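Side-chain contacts in transcription regulator (Lactobacillus plantarum WCFS1, PDB 3CLK), which probably regulates transcription as a dimeric LacI-type DNA-binding protein whose periplasmic-binding-protein-like fold would sense a small-molecule effector: residues B[108-113]-B[147-152]; B[114-119]-B[188-193]; B[31-36]-B[246-251]; B[24-29]-B[70-75]; B[176-181]-B[201-206]. All coordinates share one frame; numbering follows the deposited sequence.

Interaction 1 of 5, residues B[108-113]-B[147-152]; sequences DDEDIG and YKKALK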
# COMPACT_ATOMS: atom_id res chain seq x y z
N ASP B 108 -18.83 -6.25 -9.83
CA ASP B 108 -20.08 -6.89 -9.45
C ASP B 108 -19.66 -7.77 -8.28
O ASP B 108 -19.14 -8.87 -8.47
CB ASP B 108 -20.60 -7.75 -10.59
CG ASP B 108 -21.93 -8.39 -10.26
OD1 ASP B 108 -22.12 -8.82 -9.10
OD2 ASP B 108 -22.77 -8.49 -11.17
N ASP B 109 -19.87 -7.29 -7.06
CA ASP B 109 -19.46 -8.04 -5.88
C ASP B 109 -20.03 -9.44 -5.81
O ASP B 109 -19.32 -10.38 -5.44
CB ASP B 109 -19.82 -7.27 -4.60
CG ASP B 109 -18.91 -6.08 -4.38
OD1 ASP B 109 -17.69 -6.29 -4.19
OD2 ASP B 109 -19.40 -4.94 -4.40
N GLU B 110 -21.30 -9.61 -6.15
CA GLU B 110 -21.84 -10.95 -6.10
C GLU B 110 -21.07 -11.85 -7.06
O GLU B 110 -20.72 -12.98 -6.71
CB GLU B 110 -23.33 -10.97 -6.46
CG GLU B 110 -23.95 -12.34 -6.21
CD GLU B 110 -25.41 -12.43 -6.59
OE1 GLU B 110 -26.18 -11.51 -6.25
OE2 GLU B 110 -25.78 -13.44 -7.23
N ASP B 111 -20.79 -11.35 -8.26
CA ASP B 111 -20.06 -12.14 -9.24
C ASP B 111 -18.62 -12.40 -8.78
O ASP B 111 -18.02 -13.39 -9.18
CB ASP B 111 -20.06 -11.45 -10.61
CG ASP B 111 -19.64 -12.39 -11.73
OD1 ASP B 111 -20.18 -13.51 -11.81
OD2 ASP B 111 -18.76 -12.01 -12.54
N ILE B 112 -18.08 -11.52 -7.95
CA ILE B 112 -16.73 -11.75 -7.44
C ILE B 112 -16.76 -13.00 -6.57
O ILE B 112 -15.94 -13.90 -6.75
CB ILE B 112 -16.21 -10.56 -6.58
CG1 ILE B 112 -15.83 -9.39 -7.50
CG2 ILE B 112 -15.00 -11.01 -5.73
CD1 ILE B 112 -15.19 -8.22 -6.78
N GLY B 113 -17.71 -13.05 -5.65
CA GLY B 113 -17.83 -14.20 -4.76
C GLY B 113 -18.15 -15.46 -5.54
O GLY B 113 -17.68 -16.56 -5.20
N TYR B 147 -20.97 -16.33 -3.16
CA TYR B 147 -20.33 -17.53 -2.63
C TYR B 147 -21.38 -18.61 -2.38
O TYR B 147 -21.18 -19.78 -2.75
CB TYR B 147 -19.61 -17.19 -1.32
CG TYR B 147 -19.32 -18.35 -0.38
CD1 TYR B 147 -18.22 -19.19 -0.58
CD2 TYR B 147 -20.11 -18.56 0.75
CE1 TYR B 147 -17.93 -20.23 0.33
CE2 TYR B 147 -19.83 -19.57 1.65
CZ TYR B 147 -18.74 -20.40 1.45
OH TYR B 147 -18.48 -21.38 2.38
N LYS B 148 -22.49 -18.22 -1.75
CA LYS B 148 -23.57 -19.16 -1.44
C LYS B 148 -24.28 -19.66 -2.69
O LYS B 148 -24.78 -20.78 -2.71
CB LYS B 148 -24.59 -18.52 -0.48
CG LYS B 148 -24.07 -18.33 0.93
CD LYS B 148 -25.13 -17.74 1.86
CE LYS B 148 -24.54 -17.47 3.23
NZ LYS B 148 -25.54 -16.94 4.20
N LYS B 149 -24.33 -18.83 -3.72
CA LYS B 149 -24.96 -19.21 -4.98
C LYS B 149 -24.09 -20.28 -5.64
O LYS B 149 -24.60 -21.31 -6.10
CB LYS B 149 -25.09 -18.00 -5.90
CG LYS B 149 -25.70 -18.33 -7.27
CD LYS B 149 -26.09 -17.08 -8.05
CE LYS B 149 -24.88 -16.22 -8.42
NZ LYS B 149 -25.27 -15.03 -9.24
N ALA B 150 -22.79 -20.04 -5.69
CA ALA B 150 -21.85 -20.98 -6.30
C ALA B 150 -21.97 -22.33 -5.62
O ALA B 150 -21.98 -23.37 -6.29
CB ALA B 150 -20.42 -20.46 -6.18
N LEU B 151 -22.08 -22.32 -4.30
CA LEU B 151 -22.21 -23.55 -3.53
C LEU B 151 -23.51 -24.28 -3.85
O LEU B 151 -23.53 -25.50 -4.04
CB LEU B 151 -22.14 -23.26 -2.03
CG LEU B 151 -20.80 -22.75 -1.49
CD1 LEU B 151 -20.82 -22.80 0.03
CD2 LEU B 151 -19.66 -23.59 -2.03
N LYS B 152 -24.61 -23.53 -3.91
CA LYS B 152 -25.90 -24.12 -4.21
C LYS B 152 -25.96 -24.71 -5.61
O LYS B 152 -26.52 -25.79 -5.80
CB LYS B 152 -27.01 -23.07 -4.04
CG LYS B 152 -27.32 -22.76 -2.58
CD LYS B 152 -27.90 -23.97 -1.86
CE LYS B 152 -28.08 -23.72 -0.37
NZ LYS B 152 -28.88 -22.50 -0.08
O HOH W 1 -23.30 -13.76 -10.28
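Gly-113 and Tyr-147 bring two helix backbones close together: their CA atoms lie 4.7 Å apart, and Gly-113 C is 3.8 Å from Tyr-147 N. With no side chain on Gly-113, main chain meets main chain here. Residues 109-113 form the first turn of a helix N-capped by Asp-108, whose OD1 accepts from Asp-111 N at 3.0 Å, the donor standing well above the carboxylate plane.

The one direct polar link across the contact is a salt bridge, Lys-149 NZ donating to Glu-110 OE2 at 2.6 Å. The ammonium nitrogen meets the oxygen on its anti side, 24° out of the carboxylate plane. Glu-110 runs out extended, whereas Lys-149 is bent at chi3 (64°), and the two side chains cross at about a right angle. A water accepts from Lys-149 NZ at 2.6 Å and reaches Asp-111 OD1 only weakly. Lys-149 also makes a cation-pi contact with Tyr-114, one turn on from Glu-110.

The hydroxyl of Tyr-147 is hydrogen-bonded to Ile-128 O in strand 128-131, and its side chain packs on Ile-163. Helix 138-153 lies against helix 109-121, Tyr-147 and Ala-150 packing on Thr-117, with the salt bridge at the N-terminal end of helix 109-121.

Interaction 2 of 5, residues B[114-119]-B[188-193]; sequences YQATNL and GIIAAS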
# COMPACT_ATOMS: atom_id res chain seq x y z
N TYR B 114 -18.95 -15.29 -6.59
CA TYR B 114 -19.36 -16.37 -7.47
C TYR B 114 -18.17 -16.95 -8.22
O TYR B 114 -17.96 -18.16 -8.23
CB TYR B 114 -20.40 -15.86 -8.46
CG TYR B 114 -21.04 -16.92 -9.33
CD1 TYR B 114 -21.91 -17.87 -8.78
CD2 TYR B 114 -20.83 -16.95 -10.70
CE1 TYR B 114 -22.55 -18.82 -9.59
CE2 TYR B 114 -21.46 -17.87 -11.52
CZ TYR B 114 -22.32 -18.81 -10.96
OH TYR B 114 -22.96 -19.71 -11.79
N GLN B 115 -17.38 -16.09 -8.86
CA GLN B 115 -16.21 -16.54 -9.61
C GLN B 115 -15.11 -17.13 -8.73
O GLN B 115 -14.49 -18.14 -9.08
CB GLN B 115 -15.65 -15.39 -10.45
CG GLN B 115 -16.46 -15.11 -11.71
CD GLN B 115 -15.78 -14.13 -12.64
OE1 GLN B 115 -14.60 -14.29 -12.97
NE2 GLN B 115 -16.52 -13.13 -13.08
N ALA B 116 -14.86 -16.50 -7.59
CA ALA B 116 -13.84 -16.98 -6.66
C ALA B 116 -14.14 -18.40 -6.22
O ALA B 116 -13.27 -19.28 -6.19
CB ALA B 116 -13.76 -16.05 -5.44
N THR B 117 -15.40 -18.63 -5.86
CA THR B 117 -15.84 -19.93 -5.39
C THR B 117 -15.85 -20.99 -6.48
O THR B 117 -15.39 -22.11 -6.27
CB THR B 117 -17.24 -19.81 -4.76
OG1 THR B 117 -17.23 -18.76 -3.78
CG2 THR B 117 -17.63 -21.12 -4.09
N ASN B 118 -16.36 -20.64 -7.66
CA ASN B 118 -16.38 -21.59 -8.77
C ASN B 118 -14.98 -21.98 -9.20
O ASN B 118 -14.75 -23.10 -9.66
CB ASN B 118 -17.16 -21.02 -9.96
CG ASN B 118 -18.65 -21.23 -9.82
OD1 ASN B 118 -19.45 -20.57 -10.51
ND2 ASN B 118 -19.04 -22.15 -8.95
N LEU B 119 -14.03 -21.06 -9.04
CA LEU B 119 -12.65 -21.34 -9.41
C LEU B 119 -12.17 -22.57 -8.63
O LEU B 119 -11.50 -23.46 -9.19
CB LEU B 119 -11.76 -20.13 -9.12
CG LEU B 119 -10.33 -20.13 -9.69
CD1 LEU B 119 -9.76 -18.71 -9.65
CD2 LEU B 119 -9.45 -21.09 -8.90
N GLY B 188 -10.28 -25.57 0.56
CA GLY B 188 -10.19 -24.33 -0.19
C GLY B 188 -10.75 -23.19 0.63
O GLY B 188 -11.74 -23.36 1.35
N ILE B 189 -10.13 -22.02 0.53
CA ILE B 189 -10.59 -20.84 1.25
C ILE B 189 -10.50 -19.60 0.37
O ILE B 189 -9.50 -19.38 -0.32
CB ILE B 189 -9.75 -20.60 2.52
CG1 ILE B 189 -9.94 -21.76 3.50
CG2 ILE B 189 -10.15 -19.28 3.19
CD1 ILE B 189 -9.02 -21.69 4.71
N ILE B 190 -11.57 -18.81 0.39
CA ILE B 190 -11.64 -17.58 -0.37
C ILE B 190 -11.35 -16.45 0.62
O ILE B 190 -11.97 -16.37 1.68
CB ILE B 190 -13.05 -17.38 -0.97
CG1 ILE B 190 -13.36 -18.55 -1.91
CG2 ILE B 190 -13.13 -16.04 -1.70
CD1 ILE B 190 -14.69 -18.44 -2.58
N ALA B 191 -10.38 -15.61 0.27
CA ALA B 191 -10.02 -14.50 1.15
C ALA B 191 -10.72 -13.23 0.72
O ALA B 191 -10.81 -12.94 -0.47
CB ALA B 191 -8.50 -14.31 1.15
N ALA B 192 -11.20 -12.48 1.70
CA ALA B 192 -11.92 -11.23 1.45
C ALA B 192 -11.07 -10.18 0.76
O ALA B 192 -11.60 -9.27 0.13
CB ALA B 192 -12.46 -10.67 2.78
N SER B 193 -9.75 -10.29 0.89
CA SER B 193 -8.83 -9.33 0.29
C SER B 193 -7.43 -9.94 0.23
O SER B 193 -7.17 -10.98 0.85
CB SER B 193 -8.78 -8.05 1.14
OG SER B 193 -8.01 -8.24 2.32
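Ala-116 and Thr-117, on the inner side of helix 109-121, receive the side chain of Ile-190, which stands up from strand 188-191. The apolar contacts are made by both branches of the isoleucine. Ile-190 CG2 lies 3.8 Å from Ala-116 CB, and Ile-190 CD1 approaches the same methyl equally closely. CD1 also lies against the peptide bond between Ala-116 and Thr-117, 3.7 Å from Ala-116 C and 3.4 Å from Thr-117 N. The first torsion of Ile-190 (chi1 -61°) sets CG1 anti to the carbonyl carbon, and from there the extended chain carries CD1 across Thr-117 at about a right angle, 3.6 Å from Thr-117 CB. The approach of CD1 to the threonine hydroxyl is too short in the model to be relied on.

Hydrogen bonds run alongside the contact without crossing it. Thr-117 OG1 is bonded to Gly-113 O, one turn back in its own helix, while the backbone of Ile-190 pairs with Gly-129 and Ala-131 of the adjacent parallel strand. At the end of the strand segment Ser-193 N-caps helix 194-206.

Ala-116 also touches Ile-236 of strand 234-237, and Tyr-147, Ala-150 and Leu-151 of helix 138-153 pack on Thr-117. With its hydroxyl bonded inside the helix, the threonine can sit in this buried layer beside carbon atoms; between these two segments no hydrogen bond crosses, and fit and the exclusion of water probably carry the contact.

Interaction 3 of 5, residues B[31-36]-B[246-251]; sequences QEEAHK and TGVQQI
Glu-33 leaves its helix with CG anti to the backbone N (chi1 -169°), which puts CG against Val-248, and the bend at chi2 (61°) then turns the carboxylate toward Gln-249. Gln-249 starts differently, with CG anti to its carbonyl carbon, and stays extended beyond it, so that its flank and its amide nitrogen both meet the carboxylate.

The aliphatic part of the contact is the broader one. Glu-33 CG is 3.5 Å from Val-248 CB and 3.6 Å from Val-248 CG1, while Ala-34 N lies 4.1 Å from the same CG1 methyl. Helices 22-34 and 240-256 pack here side by side against the parallel sheet of the N-terminal half, with Val-248 and Ile-251 resting on Leu-70 of strand 68-72. Helix 240-256 follows strand 234-237 of the other, mixed sheet, so the chain has returned to the first lobe, the interleaved topology known from LacI-type regulators and type I periplasmic binding proteins.

At the outer edge, Gln-249 NE2 donates to Glu-33 OE2 in a weak hydrogen bond of 3.4 Å, bent to 130° at the hydrogen. Gln-249 CG stands just as near that oxygen, and the amide and carboxylate planes are well turned from each other. The other oxygen, Glu-33 OE1, makes a long salt bridge with Lys-36 NZ at 3.9 Å. Elsewhere on helix 22-34, Gln-31 packs on Tyr-45 of the second subunit.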
# COMPACT_ATOMS: atom_id res chain seq x y z
N GLN B 31 -5.43 9.72 -12.06
CA GLN B 31 -4.35 10.63 -12.39
C GLN B 31 -4.08 10.65 -13.89
O GLN B 31 -3.85 11.71 -14.47
CB GLN B 31 -3.08 10.23 -11.63
CG GLN B 31 -1.87 11.13 -11.88
CD GLN B 31 -1.11 10.74 -13.14
OE1 GLN B 31 -0.20 11.45 -13.58
NE2 GLN B 31 -1.47 9.59 -13.72
N GLU B 32 -4.12 9.48 -14.53
CA GLU B 32 -3.86 9.42 -15.96
C GLU B 32 -4.98 10.01 -16.81
O GLU B 32 -4.72 10.77 -17.74
CB GLU B 32 -3.60 7.97 -16.39
CG GLU B 32 -3.30 7.84 -17.87
CD GLU B 32 -2.62 6.53 -18.22
OE1 GLU B 32 -1.54 6.26 -17.64
OE2 GLU B 32 -3.16 5.79 -19.06
N GLU B 33 -6.22 9.66 -16.50
CA GLU B 33 -7.36 10.16 -17.25
C GLU B 33 -7.50 11.66 -17.02
O GLU B 33 -7.95 12.40 -17.90
CB GLU B 33 -8.64 9.44 -16.83
CG GLU B 33 -9.85 9.69 -17.72
CD GLU B 33 -9.63 9.23 -19.15
OE1 GLU B 33 -8.79 8.34 -19.39
OE2 GLU B 33 -10.32 9.75 -20.05
N ALA B 34 -7.12 12.11 -15.83
CA ALA B 34 -7.21 13.53 -15.49
C ALA B 34 -6.18 14.32 -16.30
O ALA B 34 -6.52 15.31 -16.94
CB ALA B 34 -6.96 13.72 -14.01
N HIS B 35 -4.94 13.86 -16.28
CA HIS B 35 -3.87 14.54 -17.01
C HIS B 35 -4.01 14.36 -18.51
O HIS B 35 -3.19 14.85 -19.28
CB HIS B 35 -2.50 14.04 -16.53
CG HIS B 35 -1.41 15.06 -16.67
ND1 HIS B 35 -0.92 15.48 -17.89
CD2 HIS B 35 -0.74 15.77 -15.73
CE1 HIS B 35 -0.00 16.41 -17.69
NE2 HIS B 35 0.13 16.60 -16.39
N LYS B 36 -5.05 13.64 -18.93
CA LYS B 36 -5.31 13.42 -20.34
C LYS B 36 -6.39 14.42 -20.76
O LYS B 36 -6.59 14.69 -21.94
CB LYS B 36 -5.81 11.99 -20.58
CG LYS B 36 -6.01 11.65 -22.05
CD LYS B 36 -6.42 10.19 -22.23
CE LYS B 36 -5.36 9.24 -21.69
NZ LYS B 36 -5.75 7.82 -21.85
N THR B 246 -12.64 5.46 -15.83
CA THR B 246 -14.07 5.67 -16.07
C THR B 246 -14.64 6.77 -15.17
O THR B 246 -15.44 7.60 -15.61
CB THR B 246 -14.85 4.37 -15.84
OG1 THR B 246 -14.28 3.32 -16.64
CG2 THR B 246 -16.31 4.53 -16.23
N GLY B 247 -14.21 6.77 -13.91
CA GLY B 247 -14.68 7.78 -12.98
C GLY B 247 -14.47 9.18 -13.52
O GLY B 247 -15.38 9.99 -13.53
N VAL B 248 -13.25 9.47 -13.97
CA VAL B 248 -12.96 10.78 -14.51
C VAL B 248 -13.77 11.06 -15.78
O VAL B 248 -14.12 12.20 -16.06
CB VAL B 248 -11.46 10.93 -14.83
CG1 VAL B 248 -11.19 12.26 -15.52
CG2 VAL B 248 -10.65 10.84 -13.55
N GLN B 249 -14.08 10.02 -16.55
CA GLN B 249 -14.86 10.19 -17.77
C GLN B 249 -16.31 10.57 -17.46
O GLN B 249 -16.98 11.20 -18.28
CB GLN B 249 -14.81 8.93 -18.64
CG GLN B 249 -13.40 8.59 -19.14
CD GLN B 249 -13.37 7.41 -20.09
OE1 GLN B 249 -13.94 6.36 -19.80
NE2 GLN B 249 -12.70 7.58 -21.22
N GLN B 250 -16.80 10.18 -16.29
CA GLN B 250 -18.16 10.52 -15.90
C GLN B 250 -18.21 12.00 -15.54
O GLN B 250 -19.20 12.69 -15.82
CB GLN B 250 -18.64 9.67 -14.72
CG GLN B 250 -18.96 8.22 -15.08
CD GLN B 250 -20.11 8.10 -16.07
OE1 GLN B 250 -21.26 8.43 -15.76
NE2 GLN B 250 -19.80 7.61 -17.26
N ILE B 251 -17.15 12.49 -14.91
CA ILE B 251 -17.07 13.90 -14.52
C ILE B 251 -16.94 14.74 -15.79
O ILE B 251 -17.68 15.70 -15.99
CB ILE B 251 -15.84 14.19 -13.63
CG1 ILE B 251 -15.96 13.45 -12.30
CG2 ILE B 251 -15.71 15.69 -13.40
CD1 ILE B 251 -14.78 13.68 -11.36

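Interaction 4 of 5, residues B[24-29]-B[70-75]; sequences QQILDG and LLLSIA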
# COMPACT_ATOMS: atom_id res chain seq x y z
N GLN B 24 -4.39 3.28 -4.47
CA GLN B 24 -3.33 3.76 -5.36
C GLN B 24 -3.61 3.36 -6.80
O GLN B 24 -3.39 4.14 -7.72
CB GLN B 24 -1.96 3.20 -4.96
CG GLN B 24 -0.90 3.44 -6.03
CD GLN B 24 0.39 2.69 -5.79
OE1 GLN B 24 1.12 2.98 -4.83
NE2 GLN B 24 0.68 1.72 -6.65
N GLN B 25 -4.07 2.12 -6.97
CA GLN B 25 -4.39 1.61 -8.30
C GLN B 25 -5.51 2.43 -8.93
O GLN B 25 -5.47 2.71 -10.13
CB GLN B 25 -4.81 0.14 -8.21
CG GLN B 25 -3.67 -0.80 -7.83
CD GLN B 25 -2.45 -0.59 -8.71
OE1 GLN B 25 -2.50 -0.79 -9.92
NE2 GLN B 25 -1.33 -0.20 -8.09
N ILE B 26 -6.49 2.82 -8.13
CA ILE B 26 -7.58 3.63 -8.65
C ILE B 26 -7.04 5.03 -8.93
O ILE B 26 -7.33 5.62 -9.97
CB ILE B 26 -8.75 3.74 -7.65
CG1 ILE B 26 -9.24 2.35 -7.26
CG2 ILE B 26 -9.88 4.55 -8.27
CD1 ILE B 26 -10.38 2.36 -6.27
N LEU B 27 -6.25 5.55 -8.00
CA LEU B 27 -5.68 6.89 -8.14
C LEU B 27 -4.78 7.02 -9.37
O LEU B 27 -4.76 8.06 -10.01
CB LEU B 27 -4.88 7.26 -6.88
CG LEU B 27 -5.68 7.50 -5.58
CD1 LEU B 27 -4.73 7.68 -4.41
CD2 LEU B 27 -6.58 8.71 -5.74
N ASP B 28 -4.05 5.96 -9.70
CA ASP B 28 -3.19 6.01 -10.88
C ASP B 28 -4.06 6.17 -12.11
O ASP B 28 -3.74 6.94 -13.01
CB ASP B 28 -2.34 4.74 -11.01
CG ASP B 28 -1.26 4.64 -9.95
OD1 ASP B 28 -0.70 5.69 -9.56
OD2 ASP B 28 -0.96 3.51 -9.52
N GLY B 29 -5.18 5.45 -12.14
CA GLY B 29 -6.09 5.53 -13.26
C GLY B 29 -6.71 6.91 -13.37
O GLY B 29 -6.88 7.45 -14.46
N LEU B 70 -14.70 12.22 -6.64
CA LEU B 70 -14.71 10.77 -6.78
C LEU B 70 -14.50 10.19 -5.38
O LEU B 70 -13.54 10.56 -4.69
CB LEU B 70 -13.59 10.32 -7.71
CG LEU B 70 -13.67 10.87 -9.15
CD1 LEU B 70 -12.43 10.44 -9.93
CD2 LEU B 70 -14.93 10.34 -9.81
N LEU B 71 -15.38 9.30 -4.95
CA LEU B 71 -15.25 8.71 -3.62
C LEU B 71 -14.83 7.25 -3.72
O LEU B 71 -15.60 6.39 -4.14
CB LEU B 71 -16.56 8.84 -2.84
CG LEU B 71 -17.03 10.29 -2.64
CD1 LEU B 71 -17.89 10.72 -3.82
CD2 LEU B 71 -17.80 10.42 -1.34
N LEU B 72 -13.58 7.00 -3.34
CA LEU B 72 -13.00 5.67 -3.39
C LEU B 72 -13.42 4.79 -2.23
O LEU B 72 -12.83 4.83 -1.15
CB LEU B 72 -11.47 5.76 -3.41
CG LEU B 72 -10.83 6.60 -4.52
CD1 LEU B 72 -9.36 6.21 -4.68
CD2 LEU B 72 -11.56 6.38 -5.83
N SER B 73 -14.46 4.00 -2.46
CA SER B 73 -14.98 3.09 -1.46
C SER B 73 -15.18 3.74 -0.10
O SER B 73 -14.61 3.29 0.90
CB SER B 73 -14.03 1.89 -1.33
OG SER B 73 -14.66 0.84 -0.63
N ILE B 74 -15.97 4.81 -0.06
CA ILE B 74 -16.25 5.51 1.19
C ILE B 74 -17.73 5.34 1.51
O ILE B 74 -18.60 5.62 0.68
CB ILE B 74 -15.93 7.03 1.10
CG1 ILE B 74 -14.51 7.30 1.60
CG2 ILE B 74 -16.92 7.84 1.94
CD1 ILE B 74 -13.42 6.81 0.69
N ALA B 75 -18.02 4.89 2.73
CA ALA B 75 -19.40 4.70 3.17
C ALA B 75 -19.86 5.94 3.93
O ALA B 75 -19.68 6.04 5.14
CB ALA B 75 -19.50 3.46 4.06
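Ile-26 and Leu-72 reach toward each other tip to tip, the isoleucine from helix 22-34 and the leucine from strand 68-72. Their branches meet at Ile-26 CG2 and Leu-72 CD2, 3.5 Å apart and tighter than usual for two methyl carbons. In Ile-26 a chi1 of -56° places CG1 beside the backbone N and anti to the carbonyl carbon, which leaves CG2 anti to the N and facing the leucine. The second leucine methyl, Leu-72 CD1, lies 3.9 Å from Ile-26 CB.

Leu-27 approaches at a slant. Its CB does not aim at the strand, but its far end swings in and sets Leu-27 CD2 3.9 Å from Leu-72 CD1. The fork of Leu-72 is thus shared, CD2 going to Ile-26 and CD1 touching both helix residues.

Leu-94, Val-15 and Ile-30 also pack on Leu-72, and Phe-240 of helix 240-256 touches Ile-26. The outward side of the helix faces the second subunit, where Gln-24 touches Val-18 and Asp-28 touches Tyr-45 of that chain. An amphipathic helix with its apolar side on a parallel sheet, in the beta-alpha-beta connection from strand 11-15 to strand 41-44, is the Rossmann-like arrangement of the N-terminal lobe in LacI-type regulators.

Interaction 5 of 5, residues B[176-181]-B[201-206]; sequences AMKAFG and LNQASS
Two successive helices on one face of the C-terminal sheet meet here: helix 170-180 leads into strand 188-191, and helix 194-206 leads out of it. Their short segments run in roughly the same direction, with axes 9.1 Å apart at closest approach and crossing at -40°. Met-177, a selenomethionine, lies opposite Gln-203. Met-177 CB is 3.6 Å from Gln-203 CB, and the two side chains slant across each other through their CB and CG atoms. Met-177 CG, anti to its backbone N, lies 3.6 Å from Ala-204 N; the bend at chi2 (61°) then brings Met-177 SE to 4.2 Å from Ala-204 CB.

The two helices flank strand 188-191 in the chain, as in the alternating alpha/beta build of this lobe, and Met-177 continues onto Ile-189 of that strand. Toward solvent the chemistry changes. Gln-203 is bent at chi2 (59°), which turns its amide toward Lys-178, whose extended chain crosses the glutamine at about a right angle. Lys-178 CG lies 3.7 Å from Gln-203 CD and Lys-178 CE 3.4 Å from Gln-203 NE2, a contact of methylene groups with the amide in which the lysine nitrogen takes no part: Lys-178 NZ is bonded to Gln-175 OE1 in its own helix. Elsewhere on helix 194-206, Asn-202 bonds Tyr-170 OH and also Ile-228 O of the second subunit.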
# COMPACT_ATOMS: atom_id res chain seq x y z
N ALA B 176 -9.28 -15.83 11.29
CA ALA B 176 -10.19 -16.77 10.66
C ALA B 176 -9.53 -18.14 10.48
O ALA B 176 -10.17 -19.17 10.67
CB ALA B 176 -10.66 -16.22 9.31
N MSE B 177 -8.25 -18.17 10.12
CA MSE B 177 -7.58 -19.46 9.92
C MSE B 177 -7.49 -20.21 11.26
O MSE B 177 -7.60 -21.44 11.32
CB MSE B 177 -6.19 -19.26 9.30
CG MSE B 177 -5.44 -20.56 8.94
SE MSE B 177 -6.36 -21.69 7.62
CE MSE B 177 -6.81 -23.24 8.71
N LYS B 178 -7.30 -19.46 12.35
CA LYS B 178 -7.24 -20.05 13.68
C LYS B 178 -8.61 -20.65 13.98
O LYS B 178 -8.72 -21.76 14.51
CB LYS B 178 -6.88 -19.00 14.73
CG LYS B 178 -5.45 -18.48 14.61
CD LYS B 178 -5.18 -17.35 15.58
CE LYS B 178 -3.79 -16.75 15.39
NZ LYS B 178 -3.60 -15.60 16.31
N ALA B 179 -9.66 -19.92 13.60
CA ALA B 179 -11.02 -20.37 13.79
C ALA B 179 -11.25 -21.69 13.04
O ALA B 179 -11.79 -22.65 13.60
CB ALA B 179 -11.99 -19.31 13.30
N PHE B 180 -10.85 -21.74 11.78
CA PHE B 180 -11.02 -22.97 11.01
C PHE B 180 -10.30 -24.11 11.71
O PHE B 180 -10.81 -25.22 11.81
CB PHE B 180 -10.48 -22.81 9.59
CG PHE B 180 -11.28 -21.87 8.74
CD1 PHE B 180 -12.67 -21.95 8.70
CD2 PHE B 180 -10.64 -20.93 7.93
CE1 PHE B 180 -13.41 -21.11 7.86
CE2 PHE B 180 -11.37 -20.10 7.10
CZ PHE B 180 -12.76 -20.19 7.07
N GLY B 181 -9.09 -23.83 12.20
CA GLY B 181 -8.35 -24.85 12.91
C GLY B 181 -7.28 -25.55 12.10
O GLY B 181 -7.36 -25.66 10.87
N LEU B 201 -2.70 -17.39 4.72
CA LEU B 201 -1.52 -18.09 4.22
C LEU B 201 -0.47 -18.33 5.30
O LEU B 201 0.06 -19.44 5.43
CB LEU B 201 -0.89 -17.29 3.08
CG LEU B 201 0.13 -17.98 2.16
CD1 LEU B 201 0.64 -16.99 1.10
CD2 LEU B 201 1.28 -18.50 2.96
N ASN B 202 -0.14 -17.27 6.04
CA ASN B 202 0.86 -17.38 7.08
C ASN B 202 0.37 -18.23 8.25
O ASN B 202 1.15 -19.03 8.78
CB ASN B 202 1.28 -15.99 7.57
CG ASN B 202 2.13 -15.23 6.55
OD1 ASN B 202 2.68 -15.82 5.62
ND2 ASN B 202 2.26 -13.93 6.74
N GLN B 203 -0.89 -18.08 8.65
CA GLN B 203 -1.40 -18.87 9.77
C GLN B 203 -1.47 -20.34 9.39
O GLN B 203 -1.17 -21.21 10.21
CB GLN B 203 -2.79 -18.40 10.23
CG GLN B 203 -3.28 -19.14 11.49
CD GLN B 203 -2.33 -18.95 12.68
OE1 GLN B 203 -2.10 -19.88 13.46
NE2 GLN B 203 -1.80 -17.75 12.82
N ALA B 204 -1.89 -20.62 8.16
CA ALA B 204 -1.96 -22.01 7.70
C ALA B 204 -0.56 -22.59 7.81
O ALA B 204 -0.36 -23.70 8.30
CB ALA B 204 -2.42 -22.06 6.25
N SER B 205 0.42 -21.82 7.35
CA SER B 205 1.81 -22.24 7.40
C SER B 205 2.24 -22.58 8.82
O SER B 205 2.91 -23.59 9.06
CB SER B 205 2.70 -21.14 6.82
OG SER B 205 4.05 -21.55 6.81
N SER B 206 1.84 -21.75 9.78
CA SER B 206 2.17 -21.99 11.18
C SER B 206 1.54 -23.28 11.70
O SER B 206 2.08 -23.92 12.60
CB SER B 206 1.72 -20.80 12.04
OG SER B 206 2.48 -19.64 11.72

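The contacts fall into two lobes. Interactions 3 and 4 share helix 22-34 in the N-terminal one, their centres about 12 Å apart, and touch through Leu-70. Interactions 1 and 2 share helix 109-121 on the other side of the chain's centre. Interaction 5 lies across the mixed sheet from interaction 2, meeting it at Ile-189 while Ile-190 faces the helix opposite. The two helix-on-strand contacts, 2 and 4, are buried, and no polar bond crosses them. The three helix-on-helix contacts reach the surface and gain polar edges there: a short salt bridge in interaction 1, a weak amide-carboxylate bond in interaction 3, and lysine methylenes on an amide in interaction 5.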